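Local coordinates for protein separin (Saccharomyces cerevisiae, PDB 5U1T) that acts as a caspase-like cysteine protease that cleaves the SCC1 subunit of cohesin at anaphase onset and is held inactive by securin for most of the cell cycle, at residues Arg433-Phe438 with Phe474-Asn479; Ile494-Ser499 with Val506-Ser511; Val1406-Asn1411 with Met1548-Asn1553. All coordinates share one frame; numbering follows the deposited sequence.

Contact 1 (Arg433-Phe438 with Phe474-Asn479); sequences RTILKF and FDFCQN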
ATOM      1  N   ARG A 433     -17.879 -17.659 -28.382  1.00 72.13           N
ATOM      2  CA  ARG A 433     -18.102 -17.316 -29.787  1.00 71.96           C
ATOM      3  C   ARG A 433     -19.403 -16.550 -29.993  1.00 71.25           C
ATOM      4  O   ARG A 433     -19.440 -15.533 -30.686  1.00 70.20           O
ATOM      5  CB  ARG A 433     -18.146 -18.568 -30.660  1.00 79.47           C
ATOM      6  CG  ARG A 433     -16.840 -19.275 -30.883  1.00 86.22           C
ATOM      7  CD  ARG A 433     -17.060 -20.474 -31.818  1.00 96.32           C
ATOM      8  NE  ARG A 433     -15.831 -21.252 -32.016  1.00113.68           N
ATOM      9  CZ  ARG A 433     -15.702 -22.257 -32.885  1.00111.31           C
ATOM     10  NH1 ARG A 433     -16.733 -22.621 -33.656  1.00115.59           N
ATOM     11  NH2 ARG A 433     -14.532 -22.890 -32.989  1.00104.65           N
ATOM     12  N   THR A 434     -20.477 -17.055 -29.398  1.00 67.86           N
ATOM     13  CA  THR A 434     -21.780 -16.446 -29.574  1.00 65.55           C
ATOM     14  C   THR A 434     -21.809 -15.039 -29.004  1.00 67.91           C
ATOM     15  O   THR A 434     -22.266 -14.105 -29.667  1.00 67.71           O
ATOM     16  CB  THR A 434     -22.886 -17.284 -28.915  1.00 68.10           C
ATOM     17  OG1 THR A 434     -22.943 -18.571 -29.550  1.00 73.32           O
ATOM     18  CG2 THR A 434     -24.231 -16.593 -29.057  1.00 56.02           C
ATOM     19  N   ILE A 435     -21.310 -14.889 -27.782  1.00 67.97           N
ATOM     20  CA  ILE A 435     -21.352 -13.612 -27.093  1.00 63.27           C
ATOM     21  C   ILE A 435     -20.594 -12.576 -27.913  1.00 61.89           C
ATOM     22  O   ILE A 435     -21.026 -11.429 -28.028  1.00 61.20           O
ATOM     23  CB  ILE A 435     -20.773 -13.735 -25.654  1.00 65.22           C
ATOM     24  CG1 ILE A 435     -21.554 -14.799 -24.882  1.00 63.80           C
ATOM     25  CG2 ILE A 435     -20.837 -12.409 -24.916  1.00 62.09           C
ATOM     26  CD1 ILE A 435     -21.239 -14.860 -23.428  1.00 65.60           C
ATOM     27  N   LEU A 436     -19.485 -12.994 -28.513  1.00 63.83           N
ATOM     28  CA  LEU A 436     -18.679 -12.083 -29.319  1.00 67.92           C
ATOM     29  C   LEU A 436     -19.399 -11.765 -30.618  1.00 68.84           C
ATOM     30  O   LEU A 436     -19.284 -10.651 -31.135  1.00 68.38           O
ATOM     31  CB  LEU A 436     -17.296 -12.670 -29.608  1.00 70.36           C
ATOM     32  CG  LEU A 436     -16.346 -12.836 -28.422  1.00 75.40           C
ATOM     33  CD1 LEU A 436     -15.043 -13.475 -28.869  1.00 74.45           C
ATOM     34  CD2 LEU A 436     -16.095 -11.505 -27.752  1.00 65.06           C
ATOM     35  N   LYS A 437     -20.137 -12.746 -31.146  1.00 67.55           N
ATOM     36  CA  LYS A 437     -20.987 -12.529 -32.324  1.00 66.54           C
ATOM     37  C   LYS A 437     -22.088 -11.531 -32.019  1.00 60.23           C
ATOM     38  O   LYS A 437     -22.309 -10.588 -32.772  1.00 57.40           O
ATOM     39  CB  LYS A 437     -21.619 -13.839 -32.811  1.00 70.10           C
ATOM     40  CG  LYS A 437     -20.699 -14.722 -33.615  1.00 70.55           C
ATOM     41  CD  LYS A 437     -21.462 -15.808 -34.308  1.00 69.01           C
ATOM     42  CE  LYS A 437     -20.619 -16.464 -35.385  1.00 77.43           C
ATOM     43  NZ  LYS A 437     -21.479 -17.147 -36.420  1.00 84.26           N
ATOM     44  N   PHE A 438     -22.774 -11.758 -30.900  1.00 58.96           N
ATOM     45  CA  PHE A 438     -23.898 -10.933 -30.511  1.00 57.98           C
ATOM     46  C   PHE A 438     -23.417  -9.527 -30.198  1.00 60.66           C
ATOM     47  O   PHE A 438     -24.160  -8.558 -30.347  1.00 64.22           O
ATOM     48  CB  PHE A 438     -24.652 -11.555 -29.331  1.00 56.66           C
ATOM     49  CG  PHE A 438     -25.925 -12.304 -29.742  1.00 61.97           C
ATOM     50  CD1 PHE A 438     -27.150 -11.643 -29.826  1.00 60.50           C
ATOM     51  CD2 PHE A 438     -25.890 -13.654 -30.046  1.00 65.58           C
ATOM     52  CE1 PHE A 438     -28.306 -12.315 -30.191  1.00 63.04           C
ATOM     53  CE2 PHE A 438     -27.047 -14.334 -30.415  1.00 62.60           C
ATOM     54  CZ  PHE A 438     -28.255 -13.663 -30.490  1.00 63.29           C
ATOM     55  N   PHE A 474     -21.545 -17.751 -14.384  1.00 55.47           N
ATOM     56  CA  PHE A 474     -20.829 -16.543 -14.094  1.00 58.53           C
ATOM     57  C   PHE A 474     -20.063 -16.128 -15.318  1.00 55.84           C
ATOM     58  O   PHE A 474     -20.046 -14.994 -15.704  1.00 50.82           O
ATOM     59  CB  PHE A 474     -19.875 -16.781 -12.953  1.00 56.46           C
ATOM     60  CG  PHE A 474     -20.197 -15.986 -11.763  1.00 55.40           C
ATOM     61  CD1 PHE A 474     -19.837 -14.676 -11.693  1.00 56.38           C
ATOM     62  CD2 PHE A 474     -20.906 -16.532 -10.750  1.00 52.09           C
ATOM     63  CE1 PHE A 474     -20.154 -13.923 -10.608  1.00 54.32           C
ATOM     64  CE2 PHE A 474     -21.232 -15.793  -9.658  1.00 58.14           C
ATOM     65  CZ  PHE A 474     -20.855 -14.482  -9.586  1.00 52.55           C
ATOM     66  N   ASP A 475     -19.441 -17.102 -15.933  1.00 55.35           N
ATOM     67  CA  ASP A 475     -18.677 -16.931 -17.133  1.00 55.53           C
ATOM     68  C   ASP A 475     -19.544 -16.367 -18.240  1.00 61.66           C
ATOM     69  O   ASP A 475     -19.136 -15.470 -18.939  1.00 62.51           O
ATOM     70  CB  ASP A 475     -18.152 -18.300 -17.506  1.00 62.66           C
ATOM     71  CG  ASP A 475     -17.202 -18.271 -18.621  1.00 65.20           C
ATOM     72  OD1 ASP A 475     -16.628 -17.225 -18.881  1.00 70.45           O
ATOM     73  OD2 ASP A 475     -17.014 -19.312 -19.243  1.00 77.58           O
ATOM     74  N   PHE A 476     -20.747 -16.893 -18.392  1.00 58.34           N
ATOM     75  CA  PHE A 476     -21.662 -16.425 -19.401  1.00 55.35           C
ATOM     76  C   PHE A 476     -22.187 -15.039 -19.127  1.00 54.33           C
ATOM     77  O   PHE A 476     -22.295 -14.238 -20.012  1.00 55.25           O
ATOM     78  CB  PHE A 476     -22.850 -17.374 -19.510  1.00 59.80           C
ATOM     79  CG  PHE A 476     -23.924 -16.888 -20.430  1.00 55.34           C
ATOM     80  CD1 PHE A 476     -24.884 -16.037 -19.984  1.00 55.24           C
ATOM     81  CD2 PHE A 476     -23.951 -17.270 -21.735  1.00 58.18           C
ATOM     82  CE1 PHE A 476     -25.849 -15.569 -20.821  1.00 54.84           C
ATOM     83  CE2 PHE A 476     -24.918 -16.813 -22.580  1.00 57.54           C
ATOM     84  CZ  PHE A 476     -25.865 -15.955 -22.122  1.00 56.74           C
ATOM     85  N   CYS A 477     -22.504 -14.750 -17.884  1.00 52.52           N
ATOM     86  CA  CYS A 477     -23.063 -13.467 -17.542  1.00 57.68           C
ATOM     87  C   CYS A 477     -22.094 -12.327 -17.525  1.00 58.88           C
ATOM     88  O   CYS A 477     -22.456 -11.223 -17.835  1.00 50.27           O
ATOM     89  CB  CYS A 477     -23.749 -13.542 -16.202  1.00 55.29           C
ATOM     90  SG  CYS A 477     -25.349 -14.317 -16.265  1.00 61.49           S
ATOM     91  N   GLN A 478     -20.862 -12.598 -17.151  1.00 57.98           N
ATOM     92  CA  GLN A 478     -19.885 -11.543 -17.096  1.00 62.83           C
ATOM     93  C   GLN A 478     -19.470 -11.146 -18.470  1.00 60.95           C
ATOM     94  O   GLN A 478     -19.310  -9.988 -18.748  1.00 56.19           O
ATOM     95  CB  GLN A 478     -18.699 -11.932 -16.256  1.00 64.94           C
ATOM     96  CG  GLN A 478     -18.618 -11.108 -14.999  1.00 64.56           C
ATOM     97  CD  GLN A 478     -17.892 -11.818 -13.922  1.00 67.33           C
ATOM     98  OE1 GLN A 478     -16.904 -12.478 -14.174  1.00 74.58           O
ATOM     99  NE2 GLN A 478     -18.377 -11.700 -12.716  1.00 62.96           N
ATOM    100  N   ASN A 479     -19.299 -12.121 -19.334  1.00 59.99           N
ATOM    101  CA  ASN A 479     -18.953 -11.819 -20.711  1.00 62.71           C
ATOM    102  C   ASN A 479     -20.075 -11.099 -21.451  1.00 64.86           C
ATOM    103  O   ASN A 479     -19.813 -10.223 -22.282  1.00 63.82           O
ATOM    104  CB  ASN A 479     -18.579 -13.087 -21.446  1.00 65.63           C
ATOM    105  CG  ASN A 479     -17.144 -13.446 -21.238  1.00 71.24           C
ATOM    106  OD1 ASN A 479     -16.305 -13.189 -22.096  1.00 80.77           O
ATOM    107  ND2 ASN A 479     -16.832 -14.011 -20.078  1.00 72.88           N
TER
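With CG1 set beside the backbone N (chi1 -57°) and the chain extended beyond it (chi2 -171°), I435 reaches straight across to the helix bearing F476 and N479, its CG2 branch turned to N479. The end methyl CD1 lies 3.6 Å from the backbone O of F476 and 3.8 Å from CB of N479, while CG2 sits 3.6 Å from the carbonyl O of N479. F476, whose CG is anti to its backbone N (chi1 174°), brings ring atom CD2 to 4.0 Å from I435 CD1, an oblique approach. This is helix-on-helix packing between 431-444 and 470-485 in the helical region of separase, with I435 as the apolar side chain laid over the turn from F476 to N479. The side chains of I435 and N479 cross at roughly a right angle. N479 turns its amide back on its own helix, where ND2 donates to D475 O at 3.0 Å, in the plane of that carbonyl. Shortening I435 to an alanine would remove CG1, CG2 and CD1 and would probably open a gap over the F476-N479 turn, leaving CD2 of F476 without this apolar neighbour. Helix 448-458 also meets this region, L458 touching both T434 and F476.

Contact 2 (Ile494-Ser499 with Val506-Ser511); sequences IEFSNS and VLYGNS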
ATOM      1  N   ILE A 494     -33.895  -2.928 -16.288  1.00 60.49           N
ATOM      2  CA  ILE A 494     -34.748  -3.672 -17.211  1.00 53.15           C
ATOM      3  C   ILE A 494     -34.826  -5.102 -16.717  1.00 55.99           C
ATOM      4  O   ILE A 494     -33.800  -5.774 -16.646  1.00 55.75           O
ATOM      5  CB  ILE A 494     -34.177  -3.707 -18.661  1.00 57.20           C
ATOM      6  CG1 ILE A 494     -34.034  -2.312 -19.273  1.00 51.88           C
ATOM      7  CG2 ILE A 494     -34.997  -4.633 -19.534  1.00 54.05           C
ATOM      8  CD1 ILE A 494     -35.192  -1.433 -18.986  1.00 58.45           C
ATOM      9  N   GLU A 495     -36.002  -5.605 -16.376  1.00 57.48           N
ATOM     10  CA  GLU A 495     -36.056  -7.030 -16.033  1.00 52.64           C
ATOM     11  C   GLU A 495     -36.092  -7.903 -17.274  1.00 55.20           C
ATOM     12  O   GLU A 495     -37.154  -8.139 -17.845  1.00 56.74           O
ATOM     13  CB  GLU A 495     -37.255  -7.355 -15.182  1.00 48.14           C
ATOM     14  CG  GLU A 495     -37.270  -8.803 -14.849  1.00 44.81           C
ATOM     15  CD  GLU A 495     -38.442  -9.158 -13.995  1.00 58.70           C
ATOM     16  OE1 GLU A 495     -38.404 -10.218 -13.334  1.00 69.64           O
ATOM     17  OE2 GLU A 495     -39.416  -8.382 -13.976  1.00 64.66           O
ATOM     18  N   PHE A 496     -34.938  -8.379 -17.704  1.00 51.88           N
ATOM     19  CA  PHE A 496     -34.868  -9.008 -19.007  1.00 54.27           C
ATOM     20  C   PHE A 496     -35.782 -10.205 -19.121  1.00 52.12           C
ATOM     21  O   PHE A 496     -35.880 -11.015 -18.199  1.00 48.77           O
ATOM     22  CB  PHE A 496     -33.439  -9.383 -19.322  1.00 48.67           C
ATOM     23  CG  PHE A 496     -32.556  -8.186 -19.495  1.00 59.00           C
ATOM     24  CD1 PHE A 496     -32.614  -7.437 -20.659  1.00 54.30           C
ATOM     25  CD2 PHE A 496     -31.692  -7.780 -18.473  1.00 57.59           C
ATOM     26  CE1 PHE A 496     -31.809  -6.340 -20.821  1.00 56.84           C
ATOM     27  CE2 PHE A 496     -30.891  -6.675 -18.630  1.00 50.40           C
ATOM     28  CZ  PHE A 496     -30.945  -5.956 -19.805  1.00 51.09           C
ATOM     29  N   SER A 497     -36.461 -10.283 -20.260  1.00 52.23           N
ATOM     30  CA  SER A 497     -37.467 -11.310 -20.509  1.00 48.42           C
ATOM     31  C   SER A 497     -36.855 -12.675 -20.749  1.00 47.72           C
ATOM     32  O   SER A 497     -35.811 -12.796 -21.393  1.00 55.03           O
ATOM     33  CB  SER A 497     -38.332 -10.917 -21.698  1.00 48.32           C
ATOM     34  OG  SER A 497     -37.555 -10.720 -22.870  1.00 48.73           O
ATOM     35  N   ASN A 498     -37.500 -13.691 -20.226  1.00 46.72           N
ATOM     36  CA  ASN A 498     -37.078 -15.066 -20.346  1.00 52.99           C
ATOM     37  C   ASN A 498     -35.663 -15.328 -19.884  1.00 53.08           C
ATOM     38  O   ASN A 498     -34.852 -15.853 -20.595  1.00 51.41           O
ATOM     39  CB  ASN A 498     -37.348 -15.617 -21.748  1.00 49.61           C
ATOM     40  CG  ASN A 498     -37.193 -17.119 -21.842  1.00 56.23           C
ATOM     41  OD1 ASN A 498     -37.435 -17.824 -20.899  1.00 55.11           O
ATOM     42  ND2 ASN A 498     -36.790 -17.601 -22.971  1.00 58.77           N
ATOM     43  N   SER A 499     -35.377 -14.925 -18.666  1.00 56.48           N
ATOM     44  CA  SER A 499     -34.076 -15.197 -18.054  1.00 51.09           C
ATOM     45  C   SER A 499     -34.279 -15.552 -16.593  1.00 57.54           C
ATOM     46  O   SER A 499     -35.298 -15.178 -15.993  1.00 64.37           O
ATOM     47  CB  SER A 499     -33.135 -13.997 -18.192  1.00 47.99           C
ATOM     48  OG  SER A 499     -33.725 -12.829 -17.648  1.00 49.85           O
ATOM     49  N   VAL A 506     -26.151 -12.018 -11.261  1.00 52.23           N
ATOM     50  CA  VAL A 506     -24.784 -11.822 -11.693  1.00 48.24           C
ATOM     51  C   VAL A 506     -24.680 -10.634 -12.629  1.00 49.36           C
ATOM     52  O   VAL A 506     -23.763  -9.836 -12.497  1.00 55.03           O
ATOM     53  CB  VAL A 506     -24.212 -13.083 -12.368  1.00 50.20           C
ATOM     54  CG1 VAL A 506     -22.872 -12.800 -12.989  1.00 48.89           C
ATOM     55  CG2 VAL A 506     -24.094 -14.204 -11.350  1.00 45.96           C
ATOM     56  N   LEU A 507     -25.623 -10.475 -13.554  1.00 53.12           N
ATOM     57  CA  LEU A 507     -25.530  -9.367 -14.517  1.00 49.55           C
ATOM     58  C   LEU A 507     -25.712  -7.994 -13.863  1.00 47.90           C
ATOM     59  O   LEU A 507     -24.934  -7.098 -14.133  1.00 53.96           O
ATOM     60  CB  LEU A 507     -26.541  -9.516 -15.659  1.00 48.38           C
ATOM     61  CG  LEU A 507     -26.470  -8.409 -16.726  1.00 45.73           C
ATOM     62  CD1 LEU A 507     -25.538  -8.757 -17.861  1.00 46.90           C
ATOM     63  CD2 LEU A 507     -27.845  -8.059 -17.248  1.00 49.82           C
ATOM     64  N   TYR A 508     -26.721  -7.811 -13.021  1.00 49.26           N
ATOM     65  CA  TYR A 508     -26.922  -6.495 -12.432  1.00 55.16           C
ATOM     66  C   TYR A 508     -26.008  -6.276 -11.223  1.00 53.86           C
ATOM     67  O   TYR A 508     -25.714  -5.139 -10.860  1.00 53.49           O
ATOM     68  CB  TYR A 508     -28.387  -6.284 -12.046  1.00 53.37           C
ATOM     69  CG  TYR A 508     -29.239  -5.828 -13.212  1.00 58.50           C
ATOM     70  CD1 TYR A 508     -29.215  -4.503 -13.634  1.00 57.94           C
ATOM     71  CD2 TYR A 508     -30.059  -6.722 -13.911  1.00 59.93           C
ATOM     72  CE1 TYR A 508     -29.981  -4.070 -14.715  1.00 55.40           C
ATOM     73  CE2 TYR A 508     -30.835  -6.289 -14.990  1.00 59.71           C
ATOM     74  CZ  TYR A 508     -30.790  -4.957 -15.385  1.00 56.27           C
ATOM     75  OH  TYR A 508     -31.544  -4.501 -16.456  1.00 57.77           O
ATOM     76  N   GLY A 509     -25.557  -7.368 -10.617  1.00 52.14           N
ATOM     77  CA  GLY A 509     -24.535  -7.301  -9.599  1.00 54.09           C
ATOM     78  C   GLY A 509     -23.313  -6.554 -10.111  1.00 55.83           C
ATOM     79  O   GLY A 509     -22.736  -5.746  -9.392  1.00 56.51           O
ATOM     80  N   ASN A 510     -22.938  -6.817 -11.364  1.00 54.20           N
ATOM     81  CA  ASN A 510     -21.795  -6.165 -11.994  1.00 49.63           C
ATOM     82  C   ASN A 510     -22.093  -4.765 -12.498  1.00 49.92           C
ATOM     83  O   ASN A 510     -21.186  -4.057 -12.913  1.00 53.17           O
ATOM     84  CB  ASN A 510     -21.277  -7.001 -13.160  1.00 47.78           C
ATOM     85  CG  ASN A 510     -20.328  -8.093 -12.717  1.00 54.07           C
ATOM     86  OD1 ASN A 510     -20.728  -9.236 -12.474  1.00 55.15           O
ATOM     87  ND2 ASN A 510     -19.055  -7.745 -12.596  1.00 63.82           N
ATOM     88  N   SER A 511     -23.357  -4.363 -12.464  1.00 52.97           N
ATOM     89  CA  SER A 511     -23.732  -3.058 -12.990  1.00 53.46           C
ATOM     90  C   SER A 511     -23.684  -1.976 -11.913  1.00 55.24           C
ATOM     91  O   SER A 511     -23.626  -2.260 -10.717  1.00 54.96           O
ATOM     92  CB  SER A 511     -25.136  -3.100 -13.618  1.00 56.46           C
ATOM     93  OG  SER A 511     -26.154  -2.941 -12.641  1.00 53.80           O
TER
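The hydroxyl of Y508 donates to the carbonyl O of I494 at 2.6 Å, joining helix 501-509 to the irregular segment that precedes it. The contact is thus a local loop-to-helix closure within the helical region of separase, the chain folding back on itself over a short helix. The hydroxyl approaches with a C=O...donor angle of 117°, tilted from the carbonyl plane; I494 O lies at the edge of the tyrosine ring, near its plane. The backbone N of I494 is also close to this hydroxyl, at 2.8 Å.

Beside the polar pair, F496 meets both helix residues chiefly through CE2. This atom stands 3.6 Å from CD2 of L507 and 3.7 Å from CE2 of Y508. The two aromatic rings meet rim to rim, centroids 5.9 Å apart and planes at 25°, so neither covers the other's face. L507 has its CG anti to the backbone N (chi1 -178°), which carries its CD2 methyl to F496, and the two side chains cross at about a right angle.

Further out, one face of the F496 ring receives CG2 of I494, offset toward the rim, and F455 meets this ring edge-to-face. F485 of helix 470-485 also packs on F496, while F529 of helix 523-533 touches Y508. The backbone at each end is tied by a serine. S499 OG donates to F496 O from above the carbonyl plane. At the other end, Y508 O accepts two bonds from S511, one from its N and one from OG, the latter at 2.9 Å, in the carbonyl plane and on a lone pair.

Contact 3 (Val1406-Asn1411 with Met1548-Asn1553); sequences VTIEDN and MGFRCN
I1408 meets the F1550 ring at its edge, near the ring plane, rather than over a face. The end methyl CD1 comes to 3.3 Å from CD1 of F1550 and 3.8 Å from CE1, and CG1 follows along the same edge, 3.9 Å from F1550 CE1. The two side chains slant across each other, so the aliphatic chain runs past one CD1-CE1 side of the ring. The extended form of I1408, with CG1 anti to the backbone N (chi1 -174°) and chi2 also near 180°, carries CD1 out to this point, leaving CG2 tucked between the two backbone neighbours of CA. F1550 leaves its backbone neither toward nor away from the I1408 segment, and its CG, anti to the backbone N (chi1 -164°), brings the ring closer.

The phenylalanine is placed by the end of helix 1534-1548. G1549, with positive phi, is the C-prime residue of a Schellman motif: F1550 N bonds to F1545 O and G1549 N to E1546 O. A side chain at G1549 would press against the carbonyl O of M1548 at these backbone angles. The contact therefore packs this helix end against the loop between strands 1404-1406 and 1412-1416 in the protease part of the chain, the latter strand belonging to a mixed six-stranded sheet.

Around the pair, F1594 of strand 1592-1594 touches both I1408 and M1548, and I1436 of helix 1423-1436 packs on F1550. At the exposed side, R1551 starts off away from the I1408 segment, and its NH2 makes a weak bond of 3.0 Å to OD1 of N1553.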
ATOM      1  N   VAL A1406      34.777  44.750  12.485  1.00 75.80           N
ATOM      2  CA  VAL A1406      33.575  44.961  11.722  1.00 78.71           C
ATOM      3  C   VAL A1406      33.406  46.442  11.561  1.00 85.81           C
ATOM      4  O   VAL A1406      33.328  47.139  12.549  1.00 86.89           O
ATOM      5  CB  VAL A1406      32.372  44.535  12.545  1.00 81.31           C
ATOM      6  CG1 VAL A1406      31.152  44.368  11.673  1.00 80.52           C
ATOM      7  CG2 VAL A1406      32.676  43.269  13.300  1.00 79.40           C
ATOM      8  N   THR A1407      33.322  46.925  10.329  1.00 88.15           N
ATOM      9  CA  THR A1407      33.165  48.351  10.052  1.00 85.32           C
ATOM     10  C   THR A1407      31.714  48.772  10.157  1.00 81.75           C
ATOM     11  O   THR A1407      30.791  48.054   9.765  1.00 87.87           O
ATOM     12  CB  THR A1407      33.680  48.752   8.655  1.00 82.63           C
ATOM     13  OG1 THR A1407      33.077  47.916   7.650  1.00 84.89           O
ATOM     14  CG2 THR A1407      35.207  48.666   8.593  1.00 85.71           C
ATOM     15  N   ILE A1408      31.539  49.983  10.648  1.00 81.76           N
ATOM     16  CA  ILE A1408      30.266  50.446  11.125  1.00 86.87           C
ATOM     17  C   ILE A1408      29.953  51.756  10.402  1.00 97.71           C
ATOM     18  O   ILE A1408      28.993  52.451  10.714  1.00 97.06           O
ATOM     19  CB  ILE A1408      30.348  50.605  12.649  1.00 85.78           C
ATOM     20  CG1 ILE A1408      29.008  50.953  13.288  1.00 87.71           C
ATOM     21  CG2 ILE A1408      31.456  51.601  13.023  1.00 90.42           C
ATOM     22  CD1 ILE A1408      29.180  51.368  14.749  1.00 91.64           C
ATOM     23  N   GLU A1409      30.762  52.071   9.397  1.00101.35           N
ATOM     24  CA  GLU A1409      30.685  53.373   8.750  1.00105.04           C
ATOM     25  C   GLU A1409      29.681  53.430   7.613  1.00103.15           C
ATOM     26  O   GLU A1409      29.461  54.501   7.057  1.00102.78           O
ATOM     27  CB  GLU A1409      32.061  53.791   8.233  1.00111.48           C
ATOM     28  CG  GLU A1409      33.085  54.070   9.333  1.00115.08           C
ATOM     29  CD  GLU A1409      34.476  54.416   8.799  1.00130.28           C
ATOM     30  OE1 GLU A1409      34.698  54.254   7.567  1.00138.35           O
ATOM     31  OE2 GLU A1409      35.350  54.836   9.596  1.00132.60           O
ATOM     32  N   ASP A1410      29.078  52.287   7.276  1.00106.14           N
ATOM     33  CA  ASP A1410      27.982  52.222   6.298  1.00104.16           C
ATOM     34  C   ASP A1410      27.331  50.840   6.182  1.00102.07           C
ATOM     35  O   ASP A1410      27.812  49.852   6.741  1.00 98.17           O
ATOM     36  CB  ASP A1410      28.463  52.655   4.911  1.00104.48           C
ATOM     37  CG  ASP A1410      29.766  51.988   4.505  1.00106.23           C
ATOM     38  OD1 ASP A1410      29.917  50.764   4.724  1.00107.69           O
ATOM     39  OD2 ASP A1410      30.644  52.702   3.963  1.00109.53           O
ATOM     40  N   ASN A1411      26.237  50.793   5.432  1.00 99.02           N
ATOM     41  CA  ASN A1411      25.510  49.560   5.168  1.00 98.44           C
ATOM     42  C   ASN A1411      25.089  48.789   6.410  1.00 93.04           C
ATOM     43  O   ASN A1411      25.267  47.572   6.476  1.00 89.24           O
ATOM     44  CB  ASN A1411      26.339  48.643   4.272  1.00 98.82           C
ATOM     45  CG  ASN A1411      25.901  48.702   2.829  1.00104.74           C
ATOM     46  OD1 ASN A1411      26.649  49.156   1.968  1.00107.45           O
ATOM     47  ND2 ASN A1411      24.673  48.254   2.556  1.00107.58           N
ATOM     48  N   MET A1548      30.099  49.500  23.190  1.00 84.40           N
ATOM     49  CA  MET A1548      30.696  48.957  21.985  1.00 88.44           C
ATOM     50  C   MET A1548      31.074  50.057  21.010  1.00 92.20           C
ATOM     51  O   MET A1548      31.917  49.858  20.147  1.00 88.30           O
ATOM     52  CB  MET A1548      29.781  47.926  21.327  1.00 83.52           C
ATOM     53  CG  MET A1548      30.538  46.770  20.689  1.00 87.67           C
ATOM     54  SD  MET A1548      29.547  45.308  20.407  1.00 76.06           S
ATOM     55  CE  MET A1548      28.149  45.777  21.389  1.00 76.85           C
ATOM     56  N   GLY A1549      30.442  51.214  21.151  1.00 87.86           N
ATOM     57  CA  GLY A1549      30.739  52.350  20.311  1.00 92.00           C
ATOM     58  C   GLY A1549      29.737  52.590  19.214  1.00100.06           C
ATOM     59  O   GLY A1549      29.959  53.398  18.328  1.00101.03           O
ATOM     60  N   PHE A1550      28.619  51.890  19.275  1.00100.56           N
ATOM     61  CA  PHE A1550      27.600  52.032  18.263  1.00 98.17           C
ATOM     62  C   PHE A1550      26.945  53.377  18.342  1.00104.47           C
ATOM     63  O   PHE A1550      25.959  53.564  19.044  1.00100.64           O
ATOM     64  CB  PHE A1550      26.538  50.965  18.409  1.00 95.13           C
ATOM     65  CG  PHE A1550      25.679  50.820  17.205  1.00 98.06           C
ATOM     66  CD1 PHE A1550      26.248  50.628  15.970  1.00 96.49           C
ATOM     67  CD2 PHE A1550      24.314  50.893  17.303  1.00 95.66           C
ATOM     68  CE1 PHE A1550      25.468  50.502  14.853  1.00 90.80           C
ATOM     69  CE2 PHE A1550      23.526  50.766  16.191  1.00 94.44           C
ATOM     70  CZ  PHE A1550      24.107  50.573  14.966  1.00 92.09           C
ATOM     71  N   ARG A1551      27.507  54.313  17.601  1.00110.15           N
ATOM     72  CA  ARG A1551      27.002  55.669  17.540  1.00112.62           C
ATOM     73  C   ARG A1551      27.121  56.215  16.124  1.00113.52           C
ATOM     74  O   ARG A1551      27.426  55.489  15.190  1.00109.13           O
ATOM     75  CB  ARG A1551      27.752  56.556  18.531  1.00112.89           C
ATOM     76  CG  ARG A1551      27.001  56.796  19.827  1.00114.35           C
ATOM     77  CD  ARG A1551      27.936  56.915  21.024  1.00117.98           C
ATOM     78  NE  ARG A1551      29.125  57.714  20.733  1.00125.23           N
ATOM     79  CZ  ARG A1551      29.468  58.826  21.378  1.00127.61           C
ATOM     80  NH1 ARG A1551      28.715  59.292  22.365  1.00125.62           N
ATOM     81  NH2 ARG A1551      30.571  59.476  21.034  1.00127.98           N
ATOM     82  N   CYS A1552      26.879  57.504  15.958  1.00116.96           N
ATOM     83  CA  CYS A1552      26.962  58.088  14.638  1.00117.21           C
ATOM     84  C   CYS A1552      28.280  58.792  14.377  1.00120.76           C
ATOM     85  O   CYS A1552      28.562  59.159  13.246  1.00124.03           O
ATOM     86  CB  CYS A1552      25.793  59.027  14.405  1.00117.89           C
ATOM     87  SG  CYS A1552      24.210  58.168  14.387  1.00130.30           S
ATOM     88  N   ASN A1553      29.093  58.977  15.412  1.00118.97           N
ATOM     89  CA  ASN A1553      30.379  59.641  15.227  1.00121.69           C
ATOM     90  C   ASN A1553      31.542  58.664  15.251  1.00122.38           C
ATOM     91  O   ASN A1553      32.451  58.797  16.059  1.00122.49           O
ATOM     92  CB  ASN A1553      30.592  60.742  16.259  1.00118.18           C
ATOM     93  CG  ASN A1553      30.563  60.224  17.672  1.00121.19           C
ATOM     94  OD1 ASN A1553      31.579  59.816  18.220  1.00116.95           O
ATOM     95  ND2 ASN A1553      29.389  60.246  18.274  1.00119.94           N
TER

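How the contacts relate
Contacts 1 and 2 are neighbours in the helical region, their centres 14 Å apart; contact 1 uses helix 470-485 and contact 2 the next along the chain, 501-509. They touch directly: CB of C477 lies 3.4 Å from CG1 of V506, and CE2 of F474 lies 3.7 Å from CG2 of V506, so the face of helix 470-485 carrying C477 and F474 leans on the helix of contact 2. Contact 3 belongs to the protease end, on the opposite side of the chain's centre, about 91 Å from contact 1 and 90 Å from contact 2 between centres. None of the three lies at C1497, the probable catalytic cysteine, although contact 3 shares the protease region with it.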